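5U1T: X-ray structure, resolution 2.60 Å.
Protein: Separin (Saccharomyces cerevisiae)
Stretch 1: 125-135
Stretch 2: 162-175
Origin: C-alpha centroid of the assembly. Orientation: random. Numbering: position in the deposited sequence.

Stretch 1 125-135: NDYYLSNLKIL
Stretch 2 (162-175) RYLLKDPNLKAHAL

The first stretch enters helix at Leu129, with Tyr128 as N-cap, and stays helical through Leu135. The second leaves a helix after Tyr163, passes through a type I turn from Asp167 to Leu170, and re-enters helix at Ala172 with Lys171 as N-cap. CA atoms pair Ser130 with Leu164 (6.0 Å), Asn131 with Lys171 (7.5 Å) and Ile134 with Leu175 (6.5 Å); the contact buries 486 Å² in total.

Two hydrogen bonds cross. Lys133, extended from chi1 m through t, t, t, donates from NZ to Tyr163 O at 2.9 Å, satisfying a carbonyl near the helix end; NZ is also bonded elsewhere in the structure. The aliphatic part of Lys133 packs on Leu164, Lys133 CD to Leu164 CD2 3.7 Å. Ser130 (chi1 156°) donates OG to Asp167 OD2 at 2.9 Å, a weak bond. The other carboxylate oxygen of Asp167 (chi1 t), OD1, accepts from Asn169 N at 3.1 Å and 151°, while Asp167 O accepts from Leu170 N at 2.9 Å, closing the turn.

Ile134 (m, t) is buried and its CB points toward the second stretch, so a branched apolar chain with no polar group to satisfy fits there: Ile134 CD1 lies 4.2 Å from Leu175 CB and 4.4 Å from Ala174 CB. Asn131 OD1 approaches Lys171 CG at 3.3 Å without a hydrogen bond.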

ATOM      1  N   ASN A 125      45.666  14.081 -22.327  1.00 54.24           N
ATOM      2  CA  ASN A 125      46.626  14.816 -23.139  1.00 55.21           C
ATOM      3  C   ASN A 125      47.224  14.078 -24.353  1.00 60.13           C
ATOM      4  O   ASN A 125      47.985  14.685 -25.131  1.00 56.94           O
ATOM      5  CB  ASN A 125      47.789  15.312 -22.254  1.00 52.78           C
ATOM      6  CG  ASN A 125      48.685  14.176 -21.721  1.00 53.91           C
ATOM      7  OD1 ASN A 125      48.846  13.123 -22.345  1.00 56.04           O
ATOM      8  ND2 ASN A 125      49.285  14.408 -20.561  1.00 45.54           N
ATOM      9  N   ASP A 126      46.903  12.792 -24.523  1.00 61.44           N
ATOM     10  CA  ASP A 126      47.692  11.960 -25.452  1.00 57.63           C
ATOM     11  C   ASP A 126      47.476  12.299 -26.934  1.00 49.02           C
ATOM     12  O   ASP A 126      48.174  11.786 -27.805  1.00 57.32           O
ATOM     13  CB  ASP A 126      47.426  10.469 -25.211  1.00 55.82           C
ATOM     14  CG  ASP A 126      46.010  10.073 -25.498  1.00 60.03           C
ATOM     15  OD1 ASP A 126      45.248  10.913 -26.028  1.00 59.02           O
ATOM     16  OD2 ASP A 126      45.660   8.902 -25.206  1.00 59.66           O
ATOM     17  N   TYR A 127      46.512  13.167 -27.206  1.00 56.53           N
ATOM     18  CA  TYR A 127      46.276  13.653 -28.557  1.00 52.78           C
ATOM     19  C   TYR A 127      47.075  14.928 -28.882  1.00 48.81           C
ATOM     20  O   TYR A 127      46.948  15.469 -29.965  1.00 51.89           O
ATOM     21  CB  TYR A 127      44.769  13.892 -28.758  1.00 47.77           C
ATOM     22  CG  TYR A 127      44.145  14.963 -27.881  1.00 49.99           C
ATOM     23  CD1 TYR A 127      44.098  16.291 -28.304  1.00 52.45           C
ATOM     24  CD2 TYR A 127      43.587  14.653 -26.634  1.00 52.73           C
ATOM     25  CE1 TYR A 127      43.516  17.280 -27.514  1.00 52.81           C
ATOM     26  CE2 TYR A 127      42.988  15.642 -25.833  1.00 49.36           C
ATOM     27  CZ  TYR A 127      42.953  16.950 -26.285  1.00 50.78           C
ATOM     28  OH  TYR A 127      42.386  17.946 -25.523  1.00 55.68           O
ATOM     29  N   TYR A 128      47.880  15.415 -27.943  1.00 54.86           N
ATOM     30  CA  TYR A 128      48.733  16.579 -28.212  1.00 59.88           C
ATOM     31  C   TYR A 128      50.119  16.508 -27.543  1.00 57.56           C
ATOM     32  O   TYR A 128      51.035  17.241 -27.934  1.00 54.16           O
ATOM     33  CB  TYR A 128      48.033  17.882 -27.775  1.00 55.26           C
ATOM     34  CG  TYR A 128      47.917  18.080 -26.262  1.00 54.94           C
ATOM     35  CD1 TYR A 128      49.006  18.517 -25.505  1.00 54.72           C
ATOM     36  CD2 TYR A 128      46.721  17.828 -25.594  1.00 54.98           C
ATOM     37  CE1 TYR A 128      48.906  18.685 -24.124  1.00 54.84           C
ATOM     38  CE2 TYR A 128      46.608  18.012 -24.222  1.00 51.00           C
ATOM     39  CZ  TYR A 128      47.703  18.440 -23.486  1.00 53.64           C
ATOM     40  OH  TYR A 128      47.605  18.625 -22.114  1.00 53.53           O
ATOM     41  N   LEU A 129      50.252  15.645 -26.533  1.00 50.60           N
ATOM     42  CA  LEU A 129      51.418  15.641 -25.649  1.00 58.25           C
ATOM     43  C   LEU A 129      52.733  15.535 -26.430  1.00 57.56           C
ATOM     44  O   LEU A 129      53.663  16.307 -26.210  1.00 58.09           O
ATOM     45  CB  LEU A 129      51.317  14.499 -24.626  1.00 50.12           C
ATOM     46  CG  LEU A 129      52.487  14.453 -23.633  1.00 53.52           C
ATOM     47  CD1 LEU A 129      52.535  15.716 -22.775  1.00 52.60           C
ATOM     48  CD2 LEU A 129      52.437  13.214 -22.765  1.00 52.67           C
ATOM     49  N   SER A 130      52.775  14.550 -27.318  1.00 61.45           N
ATOM     50  CA  SER A 130      53.799  14.405 -28.337  1.00 62.36           C
ATOM     51  C   SER A 130      54.192  15.732 -28.968  1.00 59.86           C
ATOM     52  O   SER A 130      55.358  16.112 -28.932  1.00 59.55           O
ATOM     53  CB  SER A 130      53.303  13.439 -29.414  1.00 66.45           C
ATOM     54  OG  SER A 130      53.955  13.640 -30.662  1.00 75.65           O
ATOM     55  N   ASN A 131      53.228  16.448 -29.534  1.00 57.25           N
ATOM     56  CA  ASN A 131      53.567  17.682 -30.216  1.00 55.94           C
ATOM     57  C   ASN A 131      53.924  18.805 -29.246  1.00 60.62           C
ATOM     58  O   ASN A 131      54.699  19.701 -29.596  1.00 63.59           O
ATOM     59  CB  ASN A 131      52.432  18.109 -31.140  1.00 58.26           C
ATOM     60  CG  ASN A 131      52.121  17.056 -32.190  1.00 71.44           C
ATOM     61  OD1 ASN A 131      53.018  16.545 -32.884  1.00 67.94           O
ATOM     62  ND2 ASN A 131      50.848  16.694 -32.287  1.00 74.89           N
ATOM     63  N   LEU A 132      53.379  18.761 -28.030  1.00 56.73           N
ATOM     64  CA  LEU A 132      53.710  19.772 -27.031  1.00 57.36           C
ATOM     65  C   LEU A 132      55.200  19.694 -26.679  1.00 57.60           C
ATOM     66  O   LEU A 132      55.897  20.696 -26.646  1.00 53.66           O
ATOM     67  CB  LEU A 132      52.841  19.602 -25.773  1.00 52.27           C
ATOM     68  CG  LEU A 132      52.891  20.750 -24.752  1.00 53.31           C
ATOM     69  CD1 LEU A 132      52.351  22.062 -25.337  1.00 51.56           C
ATOM     70  CD2 LEU A 132      52.169  20.391 -23.453  1.00 46.74           C
ATOM     71  N   LYS A 133      55.675  18.479 -26.443  1.00 51.81           N
ATOM     72  CA  LYS A 133      57.054  18.239 -26.087  1.00 52.08           C
ATOM     73  C   LYS A 133      58.032  18.681 -27.197  1.00 60.68           C
ATOM     74  O   LYS A 133      59.120  19.218 -26.919  1.00 56.94           O
ATOM     75  CB  LYS A 133      57.236  16.759 -25.753  1.00 51.21           C
ATOM     76  CG  LYS A 133      56.474  16.319 -24.514  1.00 52.39           C
ATOM     77  CD  LYS A 133      56.919  14.958 -24.001  1.00 54.41           C
ATOM     78  CE  LYS A 133      56.142  14.544 -22.750  1.00 55.38           C
ATOM     79  NZ  LYS A 133      56.771  13.367 -22.093  1.00 54.65           N
ATOM     80  N   ILE A 134      57.637  18.469 -28.452  1.00 60.83           N
ATOM     81  CA  ILE A 134      58.436  18.899 -29.590  1.00 56.47           C
ATOM     82  C   ILE A 134      58.517  20.429 -29.607  1.00 62.15           C
ATOM     83  O   ILE A 134      59.576  21.001 -29.914  1.00 66.98           O
ATOM     84  CB  ILE A 134      57.862  18.353 -30.952  1.00 57.61           C
ATOM     85  CG1 ILE A 134      57.955  16.828 -31.011  1.00 57.35           C
ATOM     86  CG2 ILE A 134      58.617  18.926 -32.134  1.00 57.95           C
ATOM     87  CD1 ILE A 134      57.366  16.236 -32.243  1.00 52.60           C
ATOM     88  N   LEU A 135      57.417  21.097 -29.267  1.00 58.04           N
ATOM     89  CA  LEU A 135      57.429  22.557 -29.194  1.00 59.17           C
ATOM     90  C   LEU A 135      58.333  23.025 -28.044  1.00 59.14           C
ATOM     91  O   LEU A 135      59.076  23.996 -28.180  1.00 59.75           O
ATOM     92  CB  LEU A 135      56.014  23.107 -29.036  1.00 52.88           C
ATOM     93  CG  LEU A 135      55.044  22.761 -30.180  1.00 64.66           C
ATOM     94  CD1 LEU A 135      53.563  23.034 -29.824  1.00 58.27           C
ATOM     95  CD2 LEU A 135      55.435  23.523 -31.412  1.00 59.06           C
ATOM     96  N   ARG A 162      58.570   5.690 -23.058  1.00 77.00           N
ATOM     97  CA  ARG A 162      57.542   6.092 -22.127  1.00 66.03           C
ATOM     98  C   ARG A 162      57.104   7.525 -22.354  1.00 71.13           C
ATOM     99  O   ARG A 162      55.908   7.815 -22.351  1.00 74.82           O
ATOM    100  CB  ARG A 162      58.035   5.911 -20.701  1.00 63.35           C
ATOM    101  CG  ARG A 162      57.271   6.718 -19.703  1.00 65.56           C
ATOM    102  CD  ARG A 162      57.785   6.471 -18.314  1.00 65.99           C
ATOM    103  NE  ARG A 162      57.060   7.269 -17.340  1.00 65.97           N
ATOM    104  CZ  ARG A 162      57.344   7.305 -16.046  1.00 71.79           C
ATOM    105  NH1 ARG A 162      56.614   8.057 -15.233  1.00 77.95           N
ATOM    106  NH2 ARG A 162      58.343   6.583 -15.562  1.00 69.46           N
ATOM    107  N   TYR A 163      58.052   8.430 -22.560  1.00 69.10           N
ATOM    108  CA  TYR A 163      57.665   9.833 -22.637  1.00 66.04           C
ATOM    109  C   TYR A 163      57.241  10.275 -24.032  1.00 63.27           C
ATOM    110  O   TYR A 163      56.571  11.295 -24.176  1.00 61.77           O
ATOM    111  CB  TYR A 163      58.792  10.732 -22.137  1.00 65.76           C
ATOM    112  CG  TYR A 163      59.205  10.429 -20.722  1.00 66.51           C
ATOM    113  CD1 TYR A 163      58.279  10.473 -19.676  1.00 63.30           C
ATOM    114  CD2 TYR A 163      60.530  10.098 -20.425  1.00 66.66           C
ATOM    115  CE1 TYR A 163      58.658  10.189 -18.371  1.00 63.72           C
ATOM    116  CE2 TYR A 163      60.919   9.816 -19.129  1.00 63.99           C
ATOM    117  CZ  TYR A 163      59.979   9.861 -18.109  1.00 65.84           C
ATOM    118  OH  TYR A 163      60.388   9.572 -16.833  1.00 71.12           O
ATOM    119  N   LEU A 164      57.609   9.514 -25.055  1.00 66.51           N
ATOM    120  CA  LEU A 164      57.475  10.001 -26.428  1.00 68.18           C
ATOM    121  C   LEU A 164      56.827   9.026 -27.394  1.00 70.62           C
ATOM    122  O   LEU A 164      55.876   9.369 -28.095  1.00 74.33           O
ATOM    123  CB  LEU A 164      58.848  10.378 -26.976  1.00 67.22           C
ATOM    124  CG  LEU A 164      59.222  11.857 -27.019  1.00 63.32           C
ATOM    125  CD1 LEU A 164      58.350  12.580 -28.008  1.00 67.63           C
ATOM    126  CD2 LEU A 164      59.064  12.483 -25.673  1.00 64.46           C
ATOM    127  N   LEU A 165      57.365   7.814 -27.439  1.00 73.40           N
ATOM    128  CA  LEU A 165      57.043   6.853 -28.488  1.00 79.08           C
ATOM    129  C   LEU A 165      55.806   6.047 -28.147  1.00 82.35           C
ATOM    130  O   LEU A 165      55.853   4.820 -28.052  1.00 83.18           O
ATOM    131  CB  LEU A 165      58.237   5.922 -28.733  1.00 80.17           C
ATOM    132  CG  LEU A 165      59.584   6.621 -28.942  1.00 78.71           C
ATOM    133  CD1 LEU A 165      60.695   5.616 -29.138  1.00 78.84           C
ATOM    134  CD2 LEU A 165      59.528   7.588 -30.111  1.00 72.59           C
ATOM    135  N   LYS A 166      54.704   6.761 -27.958  1.00 81.34           N
ATOM    136  CA  LYS A 166      53.410   6.177 -27.664  1.00 74.94           C
ATOM    137  C   LYS A 166      52.382   6.791 -28.589  1.00 75.17           C
ATOM    138  O   LYS A 166      51.434   6.125 -28.991  1.00 78.51           O
ATOM    139  CB  LYS A 166      53.003   6.427 -26.213  1.00 69.17           C
ATOM    140  CG  LYS A 166      53.621   5.506 -25.202  1.00 68.60           C
ATOM    141  CD  LYS A 166      52.784   5.536 -23.942  1.00 61.24           C
ATOM    142  CE  LYS A 166      53.234   4.489 -22.964  1.00 61.79           C
ATOM    143  NZ  LYS A 166      53.979   5.117 -21.863  1.00 63.25           N
ATOM    144  N   ASP A 167      52.554   8.080 -28.892  1.00 73.99           N
ATOM    145  CA  ASP A 167      51.694   8.754 -29.858  1.00 76.16           C
ATOM    146  C   ASP A 167      51.826   8.003 -31.177  1.00 82.41           C
ATOM    147  O   ASP A 167      52.888   8.034 -31.812  1.00 89.19           O
ATOM    148  CB  ASP A 167      52.066  10.237 -30.009  1.00 68.31           C
ATOM    149  CG  ASP A 167      51.248  10.946 -31.092  1.00 81.63           C
ATOM    150  OD1 ASP A 167      50.160  10.429 -31.457  1.00 83.80           O
ATOM    151  OD2 ASP A 167      51.685  12.022 -31.580  1.00 77.71           O
ATOM    152  N   PRO A 168      50.762   7.291 -31.581  1.00 84.60           N
ATOM    153  CA  PRO A 168      50.828   6.448 -32.773  1.00 81.34           C
ATOM    154  C   PRO A 168      51.011   7.296 -34.007  1.00 80.89           C
ATOM    155  O   PRO A 168      51.459   6.793 -35.033  1.00 88.29           O
ATOM    156  CB  PRO A 168      49.468   5.749 -32.794  1.00 83.12           C
ATOM    157  CG  PRO A 168      48.902   5.943 -31.433  1.00 81.21           C
ATOM    158  CD  PRO A 168      49.423   7.264 -30.976  1.00 84.49           C
ATOM    159  N   ASN A 169      50.669   8.575 -33.899  1.00 81.20           N
ATOM    160  CA  ASN A 169      50.823   9.511 -35.001  1.00 80.91           C
ATOM    161  C   ASN A 169      52.004  10.457 -34.779  1.00 82.86           C
ATOM    162  O   ASN A 169      52.084  11.527 -35.396  1.00 81.37           O
ATOM    163  CB  ASN A 169      49.526  10.284 -35.200  1.00 83.41           C
ATOM    164  CG  ASN A 169      48.330   9.356 -35.354  1.00 91.35           C
ATOM    165  OD1 ASN A 169      48.470   8.237 -35.853  1.00 93.55           O
ATOM    166  ND2 ASN A 169      47.156   9.805 -34.911  1.00 93.95           N
ATOM    167  N   LEU A 170      52.926  10.034 -33.910  1.00 76.40           N
ATOM    168  CA  LEU A 170      54.125  10.801 -33.585  1.00 79.70           C
ATOM    169  C   LEU A 170      54.735  11.382 -34.842  1.00 76.61           C
ATOM    170  O   LEU A 170      54.812  10.702 -35.857  1.00 73.25           O
ATOM    171  CB  LEU A 170      55.152   9.928 -32.865  1.00 75.57           C
ATOM    172  CG  LEU A 170      56.488  10.635 -32.636  1.00 78.89           C
ATOM    173  CD1 LEU A 170      56.325  11.792 -31.649  1.00 75.41           C
ATOM    174  CD2 LEU A 170      57.559   9.664 -32.175  1.00 78.01           C
ATOM    175  N   LYS A 171      55.117  12.653 -34.784  1.00 74.32           N
ATOM    176  CA  LYS A 171      55.714  13.325 -35.927  1.00 74.69           C
ATOM    177  C   LYS A 171      57.191  12.972 -36.029  1.00 80.55           C
ATOM    178  O   LYS A 171      58.042  13.601 -35.391  1.00 80.32           O
ATOM    179  CB  LYS A 171      55.528  14.836 -35.819  1.00 69.14           C
ATOM    180  CG  LYS A 171      54.079  15.291 -35.793  1.00 72.15           C
ATOM    181  CD  LYS A 171      53.446  15.258 -37.179  1.00 70.61           C
ATOM    182  CE  LYS A 171      52.113  15.993 -37.206  1.00 70.03           C
ATOM    183  NZ  LYS A 171      51.651  16.286 -38.600  1.00 74.88           N
ATOM    184  N   ALA A 172      57.486  11.971 -36.853  1.00 82.80           N
ATOM    185  CA  ALA A 172      58.824  11.410 -36.981  1.00 79.26           C
ATOM    186  C   ALA A 172      59.848  12.440 -37.420  1.00 80.15           C
ATOM    187  O   ALA A 172      60.671  12.874 -36.613  1.00 74.38           O
ATOM    188  CB  ALA A 172      58.807  10.245 -37.956  1.00 82.78           C
ATOM    189  N   HIS A 173      59.798  12.811 -38.701  1.00 80.65           N
ATOM    190  CA  HIS A 173      60.738  13.764 -39.285  1.00 77.12           C
ATOM    191  C   HIS A 173      61.011  14.948 -38.355  1.00 77.54           C
ATOM    192  O   HIS A 173      62.152  15.335 -38.166  1.00 76.51           O
ATOM    193  CB  HIS A 173      60.229  14.271 -40.638  1.00 71.98           C
ATOM    194  CG  HIS A 173      61.210  15.149 -41.341  1.00 81.35           C
ATOM    195  ND1 HIS A 173      62.430  14.685 -41.794  1.00 79.67           N
ATOM    196  CD2 HIS A 173      61.187  16.477 -41.620  1.00 78.19           C
ATOM    197  CE1 HIS A 173      63.105  15.684 -42.339  1.00 84.81           C
ATOM    198  NE2 HIS A 173      62.377  16.782 -42.243  1.00 76.00           N
ATOM    199  N   ALA A 174      59.966  15.489 -37.734  1.00 80.16           N
ATOM    200  CA  ALA A 174      60.125  16.598 -36.791  1.00 70.53           C
ATOM    201  C   ALA A 174      60.984  16.210 -35.590  1.00 70.56           C
ATOM    202  O   ALA A 174      62.043  16.808 -35.362  1.00 73.42           O
ATOM    203  CB  ALA A 174      58.788  17.093 -36.331  1.00 65.23           C
ATOM    204  N   LEU A 175      60.534  15.206 -34.840  1.00 69.42           N
ATOM    205  CA  LEU A 175      61.245  14.740 -33.647  1.00 72.00           C
ATOM    206  C   LEU A 175      62.709  14.349 -33.926  1.00 75.07           C
ATOM    207  O   LEU A 175      63.612  14.689 -33.156  1.00 69.86           O
ATOM    208  CB  LEU A 175      60.508  13.550 -33.020  1.00 63.59           C
ATOM    209  CG  LEU A 175      61.205  12.887 -31.827  1.00 65.79           C
ATOM    210  CD1 LEU A 175      61.298  13.836 -30.656  1.00 63.05           C
ATOM    211  CD2 LEU A 175      60.519  11.605 -31.411  1.00 65.63           C
TER